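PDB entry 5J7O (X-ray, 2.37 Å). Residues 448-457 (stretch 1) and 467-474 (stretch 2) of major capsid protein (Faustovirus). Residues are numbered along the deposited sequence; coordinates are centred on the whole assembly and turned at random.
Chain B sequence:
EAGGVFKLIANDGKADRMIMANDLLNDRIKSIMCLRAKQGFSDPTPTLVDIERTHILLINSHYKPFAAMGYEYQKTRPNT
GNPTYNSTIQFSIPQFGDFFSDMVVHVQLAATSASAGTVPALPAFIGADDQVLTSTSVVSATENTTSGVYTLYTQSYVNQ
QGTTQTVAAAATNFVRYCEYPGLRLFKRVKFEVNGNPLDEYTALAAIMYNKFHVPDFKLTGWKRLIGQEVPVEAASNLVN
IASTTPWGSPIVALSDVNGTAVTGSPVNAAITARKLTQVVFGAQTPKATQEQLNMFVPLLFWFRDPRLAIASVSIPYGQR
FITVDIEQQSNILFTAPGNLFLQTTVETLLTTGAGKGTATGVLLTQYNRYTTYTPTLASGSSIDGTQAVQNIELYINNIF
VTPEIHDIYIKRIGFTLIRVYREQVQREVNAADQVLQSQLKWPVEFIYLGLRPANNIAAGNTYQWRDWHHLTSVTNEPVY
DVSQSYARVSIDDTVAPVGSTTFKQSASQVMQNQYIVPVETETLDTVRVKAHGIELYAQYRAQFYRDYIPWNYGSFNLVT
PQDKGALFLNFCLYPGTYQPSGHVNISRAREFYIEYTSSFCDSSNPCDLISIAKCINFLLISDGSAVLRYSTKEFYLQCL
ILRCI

Stretch 1, residues 448-457: YLGLRPANNI
Stretch 2 (467-474) DWHHLTSV

Residues 448-453 form the last part of a strand that begins earlier in the chain, with phi/psi running from -82/133 at Y448 through -167/157 at G450 to -61/138 at P453. A 3-10 segment, 454-456, follows with phi between -61 and -68° and psi between -29 and -18°; it is closed by N456 N to P453 O (3.1 Å) and succeeded by I457 N to A454 O (3.3 Å). In stretch 2, D467 (-81/-8), W468 (-64/-33) and H469 (-94/-7) turn tightly, and H470 N bonds back to D467 O at 3.1 Å. The chain then extends at H470 (-75/141), bends at L471 (-99/10) and straightens from T472 (-122/179) into a strand that includes S473 and V474.

The CA atoms of R452 and L471 lie 4.4 Å apart, those of N456 and W468 4.9 Å, and those of P453 and S473 6.1 Å. No direct backbone hydrogen bond joins the stretches. L451 O and L471 O, both acceptors, approach to 3.1 Å without bonding; water 1 instead links the backbones, accepting from L451 N (2.8 Å) and donating to L471 O (3.0 Å).

N456 is the polar centre of the contact. Its m rotamer (chi1 -67°, chi2 19°) carries the amide to the carbonyls of the second stretch, where ND2 donates to T472 O at 2.9 Å (164°) and to H470 O at 3.2 Å (142°). The side chain thus ties together two carbonyls that flank the bend at L471. On the other side of the amide, OD1 accepts from water 2 at 3.0 Å, and this water accepts from V474 N at 2.6 Å. The backbone of N456 also takes part, its O receiving a CA-H...O contact from W468 CA at 3.4 Å.

R452 (chi1 170°, chi2 -142°, chi3 -98°, chi4 170°) reaches past L471 to the turn, placing NH2 2.9 Å and NE 3.2 Å from W468 O. H470 O lies at the guanidinium edge, near its plane, and is 3.6 Å from R452 CG. The W468 indole (chi1 77°, chi2 -90°) sits obliquely to this group, with CE3 4.0 Å from R452 NH2.

Apolar packing completes the contact. L471 (m, t) brings CD1 to 4.1 Å from G450 CA, and an ideal CB on G450 would fall 2.8 Å from CD1, a clash. P453, with a C-gamma exo ring, points toward stretch 2; its CD is 3.4 Å from T472 O and its CG 4.0 Å from S473 CB. I457 CG2 meets W468 CB at 4.0 Å.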

# COMPACT_ATOMS: atom_id res chain seq x y z
N TYR B 448 -2.89 -14.00 21.39
CA TYR B 448 -3.71 -13.70 20.22
C TYR B 448 -5.12 -14.22 20.46
O TYR B 448 -5.30 -15.36 20.90
CB TYR B 448 -3.12 -14.33 18.96
CG TYR B 448 -1.65 -14.04 18.71
CD1 TYR B 448 -0.68 -14.99 18.98
CD2 TYR B 448 -1.25 -12.83 18.17
CE1 TYR B 448 0.66 -14.74 18.75
CE2 TYR B 448 0.09 -12.56 17.93
CZ TYR B 448 1.04 -13.52 18.22
OH TYR B 448 2.37 -13.27 17.99
N LEU B 449 -6.12 -13.39 20.17
CA LEU B 449 -7.51 -13.73 20.49
C LEU B 449 -8.40 -13.53 19.27
O LEU B 449 -8.17 -12.63 18.45
CB LEU B 449 -8.03 -12.89 21.66
CG LEU B 449 -9.45 -13.22 22.15
CD1 LEU B 449 -9.50 -14.64 22.69
CD2 LEU B 449 -9.91 -12.22 23.20
N GLY B 450 -9.42 -14.38 19.17
CA GLY B 450 -10.41 -14.25 18.12
C GLY B 450 -11.61 -15.13 18.42
O GLY B 450 -11.51 -16.11 19.15
N LEU B 451 -12.74 -14.75 17.83
CA LEU B 451 -14.00 -15.50 17.93
C LEU B 451 -14.46 -15.77 16.50
O LEU B 451 -15.21 -14.98 15.93
CB LEU B 451 -15.04 -14.74 18.75
CG LEU B 451 -16.34 -15.47 19.10
CD1 LEU B 451 -16.05 -16.74 19.89
CD2 LEU B 451 -17.28 -14.57 19.87
N ARG B 452 -14.00 -16.88 15.94
CA ARG B 452 -14.19 -17.16 14.52
C ARG B 452 -15.49 -17.92 14.31
O ARG B 452 -15.68 -18.98 14.92
CB ARG B 452 -13.02 -17.96 13.98
CG ARG B 452 -13.24 -18.50 12.57
CD ARG B 452 -12.64 -19.89 12.44
NE ARG B 452 -11.33 -19.88 11.81
CZ ARG B 452 -10.53 -20.94 11.75
NH1 ARG B 452 -10.91 -22.09 12.29
NH2 ARG B 452 -9.34 -20.84 11.16
N PRO B 453 -16.40 -17.44 13.46
CA PRO B 453 -17.64 -18.19 13.20
C PRO B 453 -17.33 -19.55 12.59
O PRO B 453 -16.47 -19.68 11.72
CB PRO B 453 -18.40 -17.29 12.22
CG PRO B 453 -17.80 -15.93 12.39
CD PRO B 453 -16.36 -16.16 12.73
N ALA B 454 -18.06 -20.57 13.06
CA ALA B 454 -17.82 -21.93 12.58
C ALA B 454 -18.06 -22.05 11.09
O ALA B 454 -17.43 -22.89 10.43
CB ALA B 454 -18.72 -22.91 13.34
N ASN B 455 -18.94 -21.22 10.52
CA ASN B 455 -19.25 -21.31 9.10
C ASN B 455 -18.08 -20.89 8.22
O ASN B 455 -18.07 -21.23 7.03
CB ASN B 455 -20.48 -20.46 8.78
CG ASN B 455 -20.97 -20.65 7.36
OD1 ASN B 455 -20.78 -19.79 6.50
ND2 ASN B 455 -21.59 -21.79 7.10
N ASN B 456 -17.10 -20.17 8.77
CA ASN B 456 -15.95 -19.75 7.97
C ASN B 456 -15.12 -20.93 7.49
O ASN B 456 -14.39 -20.80 6.50
CB ASN B 456 -15.09 -18.78 8.77
CG ASN B 456 -15.78 -17.46 9.03
OD1 ASN B 456 -17.00 -17.36 8.94
ND2 ASN B 456 -15.00 -16.43 9.35
N ILE B 457 -15.20 -22.08 8.17
CA ILE B 457 -14.48 -23.28 7.77
C ILE B 457 -15.42 -24.41 7.38
O ILE B 457 -14.99 -25.55 7.22
CB ILE B 457 -13.51 -23.74 8.89
CG1 ILE B 457 -14.28 -24.03 10.17
CG2 ILE B 457 -12.44 -22.69 9.12
CD1 ILE B 457 -13.40 -24.44 11.33
N ASP B 467 -12.88 -17.20 3.70
CA ASP B 467 -13.26 -16.85 5.06
C ASP B 467 -12.54 -17.66 6.13
O ASP B 467 -12.68 -17.34 7.31
CB ASP B 467 -14.77 -17.04 5.25
CG ASP B 467 -15.59 -16.09 4.40
OD1 ASP B 467 -15.03 -15.09 3.91
OD2 ASP B 467 -16.80 -16.34 4.23
N TRP B 468 -11.77 -18.69 5.76
CA TRP B 468 -11.25 -19.61 6.76
C TRP B 468 -10.29 -18.93 7.73
O TRP B 468 -10.24 -19.30 8.91
CB TRP B 468 -10.57 -20.81 6.09
CG TRP B 468 -9.22 -20.51 5.54
CD1 TRP B 468 -8.92 -20.07 4.28
CD2 TRP B 468 -7.97 -20.65 6.23
NE1 TRP B 468 -7.56 -19.92 4.15
CE2 TRP B 468 -6.95 -20.27 5.33
CE3 TRP B 468 -7.61 -21.05 7.52
CZ2 TRP B 468 -5.61 -20.27 5.68
CZ3 TRP B 468 -6.27 -21.06 7.86
CH2 TRP B 468 -5.29 -20.68 6.95
N HIS B 469 -9.53 -17.94 7.27
CA HIS B 469 -8.59 -17.24 8.14
C HIS B 469 -9.18 -15.97 8.74
O HIS B 469 -8.54 -15.37 9.61
CB HIS B 469 -7.30 -16.91 7.38
CG HIS B 469 -7.50 -16.00 6.21
ND1 HIS B 469 -7.49 -14.63 6.32
CD2 HIS B 469 -7.71 -16.27 4.90
CE1 HIS B 469 -7.68 -14.09 5.14
NE2 HIS B 469 -7.82 -15.06 4.25
N HIS B 470 -10.36 -15.55 8.32
CA HIS B 470 -10.99 -14.37 8.90
C HIS B 470 -11.56 -14.69 10.28
O HIS B 470 -12.12 -15.77 10.50
CB HIS B 470 -12.10 -13.86 7.99
CG HIS B 470 -11.60 -13.14 6.77
ND1 HIS B 470 -11.42 -11.77 6.74
CD2 HIS B 470 -11.24 -13.59 5.55
CE1 HIS B 470 -10.98 -11.42 5.55
NE2 HIS B 470 -10.86 -12.50 4.81
N LEU B 471 -11.41 -13.75 11.20
CA LEU B 471 -11.88 -13.91 12.57
C LEU B 471 -13.22 -13.22 12.82
O LEU B 471 -13.65 -13.12 13.97
CB LEU B 471 -10.83 -13.39 13.56
CG LEU B 471 -9.47 -14.07 13.49
CD1 LEU B 471 -8.52 -13.50 14.54
CD2 LEU B 471 -9.61 -15.58 13.64
N THR B 472 -13.89 -12.75 11.77
CA THR B 472 -15.21 -12.15 11.86
C THR B 472 -16.19 -12.91 10.98
O THR B 472 -15.83 -13.87 10.29
CB THR B 472 -15.18 -10.67 11.46
OG1 THR B 472 -14.80 -10.55 10.08
CG2 THR B 472 -14.21 -9.89 12.32
N SER B 473 -17.44 -12.46 11.00
CA SER B 473 -18.46 -12.95 10.09
C SER B 473 -18.46 -12.07 8.85
O SER B 473 -18.61 -10.84 8.96
CB SER B 473 -19.83 -12.95 10.76
OG SER B 473 -20.82 -13.48 9.89
N VAL B 474 -18.28 -12.68 7.68
CA VAL B 474 -18.15 -11.95 6.42
C VAL B 474 -19.38 -12.21 5.58
O VAL B 474 -19.75 -13.37 5.33
CB VAL B 474 -16.87 -12.36 5.67
CG1 VAL B 474 -16.62 -11.42 4.51
CG2 VAL B 474 -15.68 -12.40 6.62
O HOH W 1 -12.85 -12.20 16.66
O HOH W 2 -17.96 -15.17 7.18